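Local coordinates for hypothetical protein SMU.776 (Streptococcus mutans, PDB 2B78), which is of unknown function but is probably an S-adenosylmethionine-dependent methyltransferase that may bind RNA, at residues A[119-124]-A[137-142]. Sequence-based numbering, arbitrary orientation.
Sequences VLFSWY and AAFRQV
Phe121 and Phe139 meet in a T-shaped aromatic contact that packs helix 132-142 against one face of the mixed sheet of strands 96-101, 110-115, 118-123, 148-153 and 162-165, distinct from the seven-stranded sheet that carries strand 237-242. Phe121, on strand 118-123, points the far edge of its ring at the face of Phe139. The planes stand at 76° with centroids 5.1 Å apart, and the leading atom, CZ of Phe121, lies 3.6 Å from CG of Phe139. That places the approach over the CG–CD2 side of the Phe139 ring, near its root, rather than its middle, so Phe121 CZ also comes within 3.8 Å of Phe139 CB. On the helix, CG of Phe139 is anti to the backbone N (chi1 -179°), which carries the ring out toward the strand. The far end of this ring reaches Val119, whose CG1 sits 4.1 Å from Phe139 CZ. Strands 118-123 and 148-153 are parallel neighbours in a beta-alpha-beta crossover, bonded through Val119 and Phe121 to Tyr150; the connection between them runs through helices 126-130 and 132-142, the latter packed on the sheet. Val119 directs its side chain at the helix, while Phe121 starts off to one side and reaches it with the far end of its ring. CB of Phe121 rests 3.7 Å above the plane of the Trp123 ring. Phe78 of helix 71-83 makes a second edge-to-face pair with Phe139, while Ile112 of strand 110-115 touches both phenylalanines.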
loop_
_atom_site.group_PDB
_atom_site.type_symbol
_atom_site.label_atom_id
_atom_site.label_comp_id
_atom_site.label_asym_id
_atom_site.label_seq_id
_atom_site.Cartn_x
_atom_site.Cartn_y
_atom_site.Cartn_z
ATOM N N VAL A 119 -13.072 1.243 -11.345
ATOM C CA VAL A 119 -12.681 0.565 -10.120
ATOM C C VAL A 119 -11.656 -0.508 -10.422
ATOM O O VAL A 119 -11.567 -1.002 -11.555
ATOM C CB VAL A 119 -13.889 -0.070 -9.402
ATOM C CG1 VAL A 119 -14.810 1.019 -8.923
ATOM C CG2 VAL A 119 -14.631 -1.021 -10.330
ATOM N N LEU A 120 -10.874 -0.858 -9.406
ATOM C CA LEU A 120 -9.843 -1.873 -9.548
ATOM C C LEU A 120 -9.923 -2.894 -8.416
ATOM O O LEU A 120 -9.704 -2.566 -7.251
ATOM C CB LEU A 120 -8.456 -1.220 -9.561
ATOM C CG LEU A 120 -7.284 -2.193 -9.744
ATOM C CD1 LEU A 120 -7.339 -2.804 -11.146
ATOM C CD2 LEU A 120 -5.966 -1.461 -9.529
ATOM N N PHE A 121 -10.251 -4.131 -8.783
ATOM C CA PHE A 121 -10.358 -5.247 -7.853
ATOM C C PHE A 121 -9.007 -5.938 -7.798
ATOM O O PHE A 121 -8.330 -6.067 -8.826
ATOM C CB PHE A 121 -11.371 -6.276 -8.366
ATOM C CG PHE A 121 -12.806 -5.880 -8.193
ATOM C CD1 PHE A 121 -13.559 -6.400 -7.149
ATOM C CD2 PHE A 121 -13.416 -5.004 -9.086
ATOM C CE1 PHE A 121 -14.899 -6.053 -6.999
ATOM C CE2 PHE A 121 -14.759 -4.655 -8.939
ATOM C CZ PHE A 121 -15.496 -5.179 -7.897
ATOM N N SER A 122 -8.620 -6.395 -6.613
ATOM C CA SER A 122 -7.371 -7.120 -6.456
ATOM C C SER A 122 -7.652 -8.388 -5.672
ATOM O O SER A 122 -8.221 -8.348 -4.571
ATOM C CB SER A 122 -6.319 -6.268 -5.743
ATOM O OG SER A 122 -5.890 -5.210 -6.583
ATOM N N TRP A 123 -7.274 -9.518 -6.258
ATOM C CA TRP A 123 -7.480 -10.822 -5.631
ATOM C C TRP A 123 -6.150 -11.342 -5.069
ATOM O O TRP A 123 -5.206 -11.595 -5.824
ATOM C CB TRP A 123 -8.030 -11.809 -6.666
ATOM C CG TRP A 123 -9.163 -11.260 -7.490
ATOM C CD1 TRP A 123 -9.137 -10.970 -8.824
ATOM C CD2 TRP A 123 -10.472 -10.893 -7.027
ATOM N NE1 TRP A 123 -10.344 -10.446 -9.221
ATOM C CE2 TRP A 123 -11.182 -10.390 -8.140
ATOM C CE3 TRP A 123 -11.113 -10.946 -5.781
ATOM C CZ2 TRP A 123 -12.502 -9.932 -8.043
ATOM C CZ3 TRP A 123 -12.424 -10.491 -5.686
ATOM C CH2 TRP A 123 -13.105 -9.994 -6.812
ATOM N N TYR A 124 -6.093 -11.527 -3.750
ATOM C CA TYR A 124 -4.871 -11.979 -3.089
ATOM C C TYR A 124 -4.714 -13.485 -2.893
ATOM O O TYR A 124 -3.667 -13.942 -2.431
ATOM C CB TYR A 124 -4.718 -11.273 -1.734
ATOM C CG TYR A 124 -4.450 -9.794 -1.858
ATOM C CD1 TYR A 124 -5.410 -8.938 -2.393
ATOM C CD2 TYR A 124 -3.232 -9.247 -1.451
ATOM C CE1 TYR A 124 -5.167 -7.574 -2.522
ATOM C CE2 TYR A 124 -2.978 -7.875 -1.576
ATOM C CZ TYR A 124 -3.955 -7.050 -2.113
ATOM O OH TYR A 124 -3.728 -5.700 -2.241
ATOM N N ALA A 137 -20.718 -9.221 -8.574
ATOM C CA ALA A 137 -22.151 -9.012 -8.726
ATOM C C ALA A 137 -22.682 -8.180 -7.555
ATOM O O ALA A 137 -23.450 -7.231 -7.744
ATOM C CB ALA A 137 -22.867 -10.364 -8.787
ATOM N N ALA A 138 -22.266 -8.546 -6.345
ATOM C CA ALA A 138 -22.675 -7.835 -5.140
ATOM C C ALA A 138 -22.153 -6.405 -5.151
ATOM O O ALA A 138 -22.858 -5.475 -4.742
ATOM C CB ALA A 138 -22.151 -8.558 -3.903
ATOM N N PHE A 139 -20.916 -6.224 -5.608
ATOM C CA PHE A 139 -20.319 -4.887 -5.655
ATOM C C PHE A 139 -21.064 -3.977 -6.629
ATOM O O PHE A 139 -21.368 -2.823 -6.306
ATOM C CB PHE A 139 -18.840 -4.952 -6.073
ATOM C CG PHE A 139 -18.161 -3.603 -6.104
ATOM C CD1 PHE A 139 -17.574 -3.077 -4.959
ATOM C CD2 PHE A 139 -18.149 -2.841 -7.269
ATOM C CE1 PHE A 139 -16.983 -1.809 -4.973
ATOM C CE2 PHE A 139 -17.566 -1.579 -7.297
ATOM C CZ PHE A 139 -16.981 -1.060 -6.142
ATOM N N ARG A 140 -21.358 -4.490 -7.821
ATOM C CA ARG A 140 -22.050 -3.685 -8.812
ATOM C C ARG A 140 -23.410 -3.196 -8.333
ATOM O O ARG A 140 -23.868 -2.138 -8.754
ATOM C CB ARG A 140 -22.189 -4.452 -10.130
ATOM C CG ARG A 140 -20.849 -4.716 -10.798
ATOM C CD ARG A 140 -20.994 -5.439 -12.131
ATOM N NE ARG A 140 -21.387 -4.551 -13.226
ATOM C CZ ARG A 140 -21.578 -4.956 -14.480
ATOM N NH1 ARG A 140 -21.415 -6.235 -14.794
ATOM N NH2 ARG A 140 -21.923 -4.087 -15.425
ATOM N N GLN A 141 -24.060 -3.942 -7.449
ATOM C CA GLN A 141 -25.357 -3.485 -6.957
ATOM C C GLN A 141 -25.172 -2.322 -5.981
ATOM O O GLN A 141 -25.923 -1.344 -6.005
ATOM C CB GLN A 141 -26.123 -4.611 -6.255
ATOM C CG GLN A 141 -27.445 -4.124 -5.674
ATOM C CD GLN A 141 -28.263 -5.207 -4.996
ATOM O OE1 GLN A 141 -28.521 -6.258 -5.574
ATOM N NE2 GLN A 141 -28.698 -4.940 -3.769
ATOM N N VAL A 142 -24.159 -2.427 -5.129
ATOM C CA VAL A 142 -23.886 -1.395 -4.135
ATOM C C VAL A 142 -23.273 -0.133 -4.745
ATOM O O VAL A 142 -23.572 0.983 -4.306
ATOM C CB VAL A 142 -22.964 -1.954 -3.026
ATOM C CG1 VAL A 142 -22.627 -0.862 -2.004
ATOM C CG2 VAL A 142 -23.653 -3.136 -2.346
#